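Local structure of tryparedoxin (Crithidia fasciculata, 1O8X) at residues A[44-49]-A[129-134]; A[64-69]-A[87-92]. The protein probably works as a thioredoxin-like thiol-disulfide oxidoreductase, passing electrons in the organism's response to oxidative stress. The protein carries 1 engineered substitution. One frame throughout, in Å; residues are numbered along the deposited sequence.

Contact 1 (A[44-49]-A[129-134])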
ATOM      1  N   ARG A  44     -11.485  -4.790   7.779  1.00 14.66           N
ATOM      2  CA  ARG A  44     -11.827  -6.207   7.662  1.00 14.18           C
ATOM      3  C   ARG A  44     -12.604  -6.483   6.389  1.00 13.79           C
ATOM      4  O   ARG A  44     -12.306  -7.450   5.697  1.00 14.33           O
ATOM      5  CB  ARG A  44     -12.587  -6.722   8.889  1.00 14.43           C
ATOM      6  CG  ARG A  44     -11.698  -6.908  10.103  1.00 16.04           C
ATOM      7  CD  ARG A  44     -12.453  -7.295  11.367  1.00 16.75           C
ATOM      8  NE  ARG A  44     -11.520  -7.489  12.475  1.00 17.03           N
ATOM      9  CZ  ARG A  44     -10.990  -8.653  12.794  1.00 17.55           C
ATOM     10  NH1 ARG A  44     -11.328  -9.744  12.123  1.00 17.96           N
ATOM     11  NH2 ARG A  44     -10.139  -8.734  13.810  1.00 20.41           N
ATOM     12  N   GLY A  45     -13.577  -5.629   6.071  1.00 13.62           N
ATOM     13  CA  GLY A  45     -14.377  -5.810   4.871  1.00 13.55           C
ATOM     14  C   GLY A  45     -13.661  -5.338   3.614  1.00 13.15           C
ATOM     15  O   GLY A  45     -13.887  -5.879   2.519  1.00 13.76           O
ATOM     16  N   PHE A  46     -12.789  -4.332   3.750  1.00 12.88           N
ATOM     17  CA  PHE A  46     -12.114  -3.755   2.591  1.00 12.61           C
ATOM     18  C   PHE A  46     -10.962  -4.626   2.086  1.00 12.30           C
ATOM     19  O   PHE A  46     -10.800  -4.817   0.872  1.00 12.89           O
ATOM     20  CB  PHE A  46     -11.601  -2.332   2.865  1.00 12.99           C
ATOM     21  CG  PHE A  46     -10.854  -1.758   1.707  1.00 11.81           C
ATOM     22  CD1 PHE A  46     -11.540  -1.424   0.554  1.00 13.17           C
ATOM     23  CD2 PHE A  46      -9.469  -1.613   1.737  1.00 13.12           C
ATOM     24  CE1 PHE A  46     -10.849  -0.920  -0.556  1.00 13.01           C
ATOM     25  CE2 PHE A  46      -8.782  -1.099   0.632  1.00 13.56           C
ATOM     26  CZ  PHE A  46      -9.485  -0.758  -0.509  1.00 13.29           C
ATOM     27  N   THR A  47     -10.161  -5.157   3.007  1.00 13.23           N
ATOM     28  CA  THR A  47      -8.967  -5.889   2.621  1.00 14.02           C
ATOM     29  C   THR A  47      -9.230  -7.029   1.624  1.00 13.63           C
ATOM     30  O   THR A  47      -8.497  -7.135   0.650  1.00 13.53           O
ATOM     31  CB  THR A  47      -8.148  -6.338   3.843  1.00 14.57           C
ATOM     32  OG1 THR A  47      -7.788  -5.188   4.607  1.00 15.54           O
ATOM     33  CG2 THR A  47      -6.796  -6.912   3.400  1.00 15.62           C
ATOM     34  N   PRO A  48     -10.254  -7.873   1.815  1.00 13.76           N
ATOM     35  CA  PRO A  48     -10.534  -8.926   0.819  1.00 13.80           C
ATOM     36  C   PRO A  48     -10.875  -8.391  -0.577  1.00 13.34           C
ATOM     37  O   PRO A  48     -10.538  -9.028  -1.565  1.00 13.53           O
ATOM     38  CB  PRO A  48     -11.725  -9.688   1.430  1.00 14.36           C
ATOM     39  CG  PRO A  48     -11.677  -9.356   2.865  1.00 16.01           C
ATOM     40  CD  PRO A  48     -11.175  -7.971   2.964  1.00 14.80           C
ATOM     41  N   GLN A  49     -11.523  -7.231  -0.654  1.00 12.47           N
ATOM     42  CA  GLN A  49     -11.817  -6.613  -1.948  1.00 12.58           C
ATOM     43  C   GLN A  49     -10.519  -6.143  -2.626  1.00 12.00           C
ATOM     44  O   GLN A  49     -10.352  -6.281  -3.838  1.00 12.72           O
ATOM     45  CB  GLN A  49     -12.813  -5.472  -1.780  1.00 12.52           C
ATOM     46  CG  GLN A  49     -14.181  -5.948  -1.269  1.00 13.91           C
ATOM     47  CD  GLN A  49     -15.090  -4.791  -0.935  1.00 13.37           C
ATOM     48  OE1 GLN A  49     -15.720  -4.220  -1.825  1.00 15.46           O
ATOM     49  NE2 GLN A  49     -15.156  -4.430   0.346  1.00 13.40           N
ATOM     50  N   ALA A 129     -11.876   4.317  -1.717  1.00 11.54           N
ATOM     51  CA  ALA A 129     -13.274   4.612  -2.031  1.00 12.15           C
ATOM     52  C   ALA A 129     -13.655   4.166  -3.431  1.00 12.45           C
ATOM     53  O   ALA A 129     -14.753   3.660  -3.658  1.00 14.00           O
ATOM     54  CB  ALA A 129     -13.535   6.116  -1.864  1.00 13.10           C
ATOM     55  N   THR A 130     -12.761   4.371  -4.396  1.00 12.16           N
ATOM     56  CA  THR A 130     -13.120   4.104  -5.790  1.00 13.21           C
ATOM     57  C   THR A 130     -13.041   2.614  -6.114  1.00 13.18           C
ATOM     58  O   THR A 130     -13.829   2.116  -6.929  1.00 14.43           O
ATOM     59  CB  THR A 130     -12.239   4.905  -6.757  1.00 13.61           C
ATOM     60  OG1 THR A 130     -10.869   4.590  -6.503  1.00 13.64           O
ATOM     61  CG2 THR A 130     -12.370   6.421  -6.509  1.00 15.15           C
ATOM     62  N   LEU A 131     -12.122   1.896  -5.478  1.00 12.60           N
ATOM     63  CA  LEU A 131     -11.960   0.480  -5.788  1.00 13.11           C
ATOM     64  C   LEU A 131     -13.231  -0.317  -5.507  1.00 13.74           C
ATOM     65  O   LEU A 131     -13.594  -1.198  -6.288  1.00 14.18           O
ATOM     66  CB  LEU A 131     -10.757  -0.085  -5.048  1.00 13.52           C
ATOM     67  CG  LEU A 131     -10.361  -1.541  -5.283  1.00 15.52           C
ATOM     68  CD1 LEU A 131      -8.851  -1.690  -5.122  1.00 17.60           C
ATOM     69  CD2 LEU A 131     -11.060  -2.477  -4.348  1.00 18.29           C
ATOM     70  N   VAL A 132     -13.896  -0.027  -4.388  1.00 14.40           N
ATOM     71  CA  VAL A 132     -15.067  -0.826  -4.023  1.00 15.82           C
ATOM     72  C   VAL A 132     -16.213  -0.642  -5.015  1.00 16.89           C
ATOM     73  O   VAL A 132     -17.084  -1.503  -5.117  1.00 19.15           O
ATOM     74  CB  VAL A 132     -15.510  -0.629  -2.558  1.00 16.42           C
ATOM     75  CG1 VAL A 132     -14.393  -0.976  -1.596  1.00 17.02           C
ATOM     76  CG2 VAL A 132     -15.992   0.770  -2.335  1.00 17.84           C
ATOM     77  N   LYS A 133     -16.189   0.450  -5.763  1.00 16.89           N
ATOM     78  CA  LYS A 133     -17.220   0.715  -6.763  1.00 17.62           C
ATOM     79  C   LYS A 133     -16.811   0.316  -8.171  1.00 17.15           C
ATOM     80  O   LYS A 133     -17.636   0.360  -9.094  1.00 17.95           O
ATOM     81  CB  LYS A 133     -17.553   2.185  -6.742  1.00 19.34           C
ATOM     82  CG  LYS A 133     -18.207   2.569  -5.442  1.00 22.11           C
ATOM     83  CD  LYS A 133     -18.749   3.970  -5.488  1.00 26.10           C
ATOM     84  CE  LYS A 133     -19.951   4.089  -6.409  1.00 27.34           C
ATOM     85  NZ  LYS A 133     -21.193   3.547  -5.792  1.00 28.70           N
ATOM     86  N   ASP A 134     -15.552  -0.081  -8.334  1.00 16.48           N
ATOM     87  CA  ASP A 134     -15.035  -0.412  -9.648  1.00 15.81           C
ATOM     88  C   ASP A 134     -14.197  -1.674  -9.564  1.00 15.77           C
ATOM     89  O   ASP A 134     -12.997  -1.625  -9.819  1.00 15.17           O
ATOM     90  CB  ASP A 134     -14.263   0.802 -10.185  1.00 16.00           C
ATOM     91  CG  ASP A 134     -13.716   0.607 -11.589  1.00 16.21           C
ATOM     92  OD1 ASP A 134     -14.274  -0.179 -12.403  1.00 17.00           O
ATOM     93  OD2 ASP A 134     -12.710   1.271 -11.941  1.00 17.46           O
TER

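Contact 2 (A[64-69]-A[87-92])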
ATOM      1  N   GLU A  64       1.842  -2.479  -7.662  1.00 12.12           N
ATOM      2  CA  GLU A  64       2.180  -3.196  -6.445  1.00 11.78           C
ATOM      3  C   GLU A  64       1.501  -2.513  -5.280  1.00 11.50           C
ATOM      4  O   GLU A  64       1.161  -1.336  -5.379  1.00 12.11           O
ATOM      5  CB  GLU A  64       3.708  -3.184  -6.261  1.00 13.23           C
ATOM      6  CG  GLU A  64       4.234  -4.059  -5.130  1.00 14.73           C
ATOM      7  CD  GLU A  64       3.736  -5.493  -5.207  1.00 15.54           C
ATOM      8  OE1 GLU A  64       2.656  -5.795  -4.649  1.00 14.98           O
ATOM      9  OE2 GLU A  64       4.423  -6.313  -5.843  1.00 19.55           O
ATOM     10  N   VAL A  65       1.290  -3.259  -4.196  1.00 11.69           N
ATOM     11  CA  VAL A  65       0.723  -2.730  -2.953  1.00 11.51           C
ATOM     12  C   VAL A  65       1.785  -2.854  -1.860  1.00 11.76           C
ATOM     13  O   VAL A  65       2.404  -3.913  -1.702  1.00 12.68           O
ATOM     14  CB  VAL A  65      -0.594  -3.452  -2.554  1.00 11.20           C
ATOM     15  CG1 VAL A  65      -1.088  -2.945  -1.205  1.00 12.13           C
ATOM     16  CG2 VAL A  65      -1.657  -3.234  -3.603  1.00 11.43           C
ATOM     17  N   VAL A  66       2.000  -1.771  -1.116  1.00 12.31           N
ATOM     18  CA  VAL A  66       2.932  -1.741  -0.004  1.00 12.22           C
ATOM     19  C   VAL A  66       2.148  -1.408   1.261  1.00 12.07           C
ATOM     20  O   VAL A  66       1.647  -0.295   1.422  1.00 11.77           O
ATOM     21  CB  VAL A  66       4.048  -0.709  -0.234  1.00 12.14           C
ATOM     22  CG1 VAL A  66       4.992  -0.656   0.958  1.00 14.40           C
ATOM     23  CG2 VAL A  66       4.818  -1.041  -1.513  1.00 13.27           C
ATOM     24  N   PHE A  67       2.014  -2.387   2.149  1.00 11.91           N
ATOM     25  CA  PHE A  67       1.342  -2.188   3.426  1.00 12.29           C
ATOM     26  C   PHE A  67       2.158  -1.277   4.342  1.00 12.60           C
ATOM     27  O   PHE A  67       3.344  -1.543   4.604  1.00 14.15           O
ATOM     28  CB  PHE A  67       1.102  -3.560   4.073  1.00 13.03           C
ATOM     29  CG  PHE A  67       0.508  -3.508   5.468  1.00 13.18           C
ATOM     30  CD1 PHE A  67      -0.538  -2.645   5.786  1.00 13.85           C
ATOM     31  CD2 PHE A  67       0.981  -4.374   6.451  1.00 15.71           C
ATOM     32  CE1 PHE A  67      -1.073  -2.636   7.074  1.00 14.89           C
ATOM     33  CE2 PHE A  67       0.453  -4.353   7.729  1.00 16.36           C
ATOM     34  CZ  PHE A  67      -0.579  -3.483   8.036  1.00 15.54           C
ATOM     35  N   CYS A  68       1.501  -0.206   4.793  1.00 12.96           N
ATOM     36  CA  CYS A  68       2.055   0.791   5.700  1.00 13.46           C
ATOM     37  C   CYS A  68       1.259   0.713   6.995  1.00 13.49           C
ATOM     38  O   CYS A  68       0.145   1.219   7.082  1.00 13.07           O
ATOM     39  CB  CYS A  68       1.926   2.173   5.070  1.00 14.18           C
ATOM     40  SG  CYS A  68       2.887   2.370   3.566  1.00 14.89           S
ATOM     41  N   THR A  69       1.829   0.058   7.994  1.00 14.69           N
ATOM     42  CA  THR A  69       1.074  -0.306   9.170  1.00 15.49           C
ATOM     43  C   THR A  69       0.792   0.823  10.182  1.00 14.89           C
ATOM     44  O   THR A  69       1.635   1.678  10.412  1.00 15.67           O
ATOM     45  CB  THR A  69       1.789  -1.493   9.839  1.00 17.30           C
ATOM     46  OG1 THR A  69       0.949  -2.021  10.862  1.00 20.01           O
ATOM     47  CG2 THR A  69       3.073  -1.059  10.561  1.00 19.23           C
ATOM     48  N   LEU A  87       3.458  -6.423  -0.511  1.00 13.37           N
ATOM     49  CA  LEU A  87       4.672  -6.044   0.221  1.00 13.99           C
ATOM     50  C   LEU A  87       4.343  -5.256   1.476  1.00 13.66           C
ATOM     51  O   LEU A  87       3.207  -4.820   1.648  1.00 13.39           O
ATOM     52  CB  LEU A  87       5.595  -5.215  -0.672  1.00 14.67           C
ATOM     53  CG  LEU A  87       5.852  -5.734  -2.081  1.00 15.67           C
ATOM     54  CD1 LEU A  87       6.816  -4.814  -2.818  1.00 16.63           C
ATOM     55  CD2 LEU A  87       6.384  -7.142  -2.038  1.00 17.75           C
ATOM     56  N   ALA A  88       5.343  -5.047   2.330  1.00 14.59           N
ATOM     57  CA  ALA A  88       5.176  -4.216   3.516  1.00 15.31           C
ATOM     58  C   ALA A  88       6.430  -3.450   3.856  1.00 16.47           C
ATOM     59  O   ALA A  88       7.544  -3.955   3.687  1.00 17.06           O
ATOM     60  CB  ALA A  88       4.767  -5.065   4.718  1.00 16.12           C
ATOM     61  N   VAL A  89       6.246  -2.232   4.352  1.00 16.60           N
ATOM     62  CA  VAL A  89       7.353  -1.523   5.008  1.00 17.75           C
ATOM     63  C   VAL A  89       7.658  -2.312   6.275  1.00 19.28           C
ATOM     64  O   VAL A  89       6.745  -2.651   7.024  1.00 18.46           O
ATOM     65  CB  VAL A  89       6.981  -0.063   5.371  1.00 17.68           C
ATOM     66  CG1 VAL A  89       8.134   0.617   6.119  1.00 18.24           C
ATOM     67  CG2 VAL A  89       6.613   0.729   4.117  1.00 17.88           C
ATOM     68  N   PRO A  90       8.930  -2.638   6.521  1.00 20.66           N
ATOM     69  CA  PRO A  90       9.252  -3.418   7.714  1.00 21.95           C
ATOM     70  C   PRO A  90       8.810  -2.701   8.986  1.00 22.41           C
ATOM     71  O   PRO A  90       8.861  -1.470   9.036  1.00 22.82           O
ATOM     72  CB  PRO A  90      10.781  -3.547   7.653  1.00 22.19           C
ATOM     73  CG  PRO A  90      11.122  -3.380   6.203  1.00 21.60           C
ATOM     74  CD  PRO A  90      10.129  -2.351   5.712  1.00 21.10           C
ATOM     75  N   PHE A  91       8.347  -3.460   9.974  1.00 23.42           N
ATOM     76  CA  PHE A  91       7.890  -2.908  11.244  1.00 24.51           C
ATOM     77  C   PHE A  91       8.929  -1.985  11.907  1.00 25.43           C
ATOM     78  O   PHE A  91       8.560  -0.995  12.541  1.00 25.63           O
ATOM     79  CB  PHE A  91       7.484  -4.036  12.206  1.00 24.99           C
ATOM     80  CG  PHE A  91       6.884  -3.542  13.491  1.00 25.66           C
ATOM     81  CD1 PHE A  91       5.556  -3.128  13.537  1.00 26.26           C
ATOM     82  CD2 PHE A  91       7.653  -3.461  14.655  1.00 26.55           C
ATOM     83  CE1 PHE A  91       4.992  -2.655  14.724  1.00 25.83           C
ATOM     84  CE2 PHE A  91       7.098  -2.985  15.845  1.00 26.76           C
ATOM     85  CZ  PHE A  91       5.772  -2.587  15.884  1.00 26.61           C
ATOM     86  N   ALA A  92      10.213  -2.310  11.742  1.00 26.18           N
ATOM     87  CA  ALA A  92      11.315  -1.494  12.264  1.00 27.29           C
ATOM     88  C   ALA A  92      11.376  -0.091  11.659  1.00 27.82           C
ATOM     89  O   ALA A  92      11.938   0.825  12.267  1.00 28.57           O
ATOM     90  CB  ALA A  92      12.648  -2.214  12.066  1.00 27.45           C
TER
HETATM   91  O   HOH W   1       4.216  -1.457   7.368  1.00 23.22           O

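Contact 1 (A[44-49]-A[129-134])
Gln49 and Val132 mark the closest backbone approach, 7.0 Å between their CA atoms, where helix 41-57 faces the last part of the short helix 127-131 and the type I turn from Leu131 to Asp134. Val132 CG1 does most of the touching. It meets the Phe46 ring at its edge and in its plane, 3.6 Å from CD1, while Gln49 OE1 lies 3.5 Å from the same methyl. Leu131 adds CD2, which reaches Phe46 CE1 obliquely at 4.1 Å and comes within 3.9 Å of the backbone O of Gln49. Phe46 CG is anti to its backbone N (chi1 177°), and beyond it the ring edge with CD1 and CE1 comes nearer to Val132 and Leu131 than the direction of CB suggests. The Gln49 amide is held from its own helix: NE2 gives a nearly straight bond (170°) of 2.9 Å to Gly45 O, which lies in the plane of the Gln49 amide, whereas NE2 sits well above the plane of the Gly45 carbonyl. Pro48 kinks the helix here, and the backbone N of Gln49 makes a weak bond to Phe46 O. Beyond the pair, Phe46 also packs on Pro110, probably the cis-proline position of the thioredoxin fold, and Leu131 on Leu50, Phe53 and Trp142. Asp134, at the end of the turn, takes bonds from Trp142, Glu138 and Gln139. No hydrogen bond crosses between the two segments; the glutamine amide spends an N-H inside its helix, and methyls of Leu131 and Val132 meet the Phe46 ring and the glutamine, so the contact is van der Waals in kind.

Contact 2 (A[64-69]-A[87-92])
The Phe67 ring has Thr69 N over one face, 4.1 Å above the plane and offset toward the rim; Ala88 CB stands oblique to it, and the ring of Tyr80 meets it with planes at about 90°. Phe67 and Ala88 share one face of the sheet, with Phe67 CB 4.0 Å from Ala88 CB and the phenyl ring leading away from the neighbouring strand. The Phe91 ring is approached obliquely by Thr69 CG2, 4.4 Å from CD1. Strands 63-69 and 87-88 run parallel and, with helix 74-81 between them in sequence, form a beta-alpha-beta unit of the thioredoxin fold; Phe77 and Phe81 of that helix cover Ala88. Phe67 N bonds Leu87 O almost straight (174°, 2.8 Å), the donor tilted from the carbonyl plane. Leu87 N to Val65 O before it and Val89 N to Phe67 O after it are both 3.0 Å. From Val89 on the chains diverge, and a water accepts from Thr69 N while donating to Phe67 O and Val89 O. Val66 and Leu87 point to the other face, where Leu14 packs on both; Val66 CG1 also touches Val89 CG2 of the following loop at 3.8 Å. Glu64 bends at chi2 (53°), bringing CD round beside Leu87 CG; its CG is 3.5 Å from Leu87 CD1, the two side chains crossing at about a right angle, while OE1 accepts from Val65 N and is hydrogen-bonded to Tyr54 OH.

The centres of contact 1 and contact 2 lie 18 Å apart and their nearest atoms about 8 Å, so the two do not touch. Helix 41-57 and strand 63-69 are consecutive elements, and strand 30-36 lies next to 63-69 in the sheet. Tyr34 and Tyr80 tie the strand of contact 2 to segment 44-49 through Thr47, a residue that does not itself meet 129-134: the Tyr34 backbone bonds to Val66 and Cys68 and its OH to Thr47 OG1, while the Tyr80 ring meets Phe67 and its OH bonds Thr47 OG1 weakly. The redox site adjoins contact 1: Ala43, just before Arg44, is the engineered replacement of the cysteine that pairs with Cys40 in the natural protein, so that disulfide is absent here.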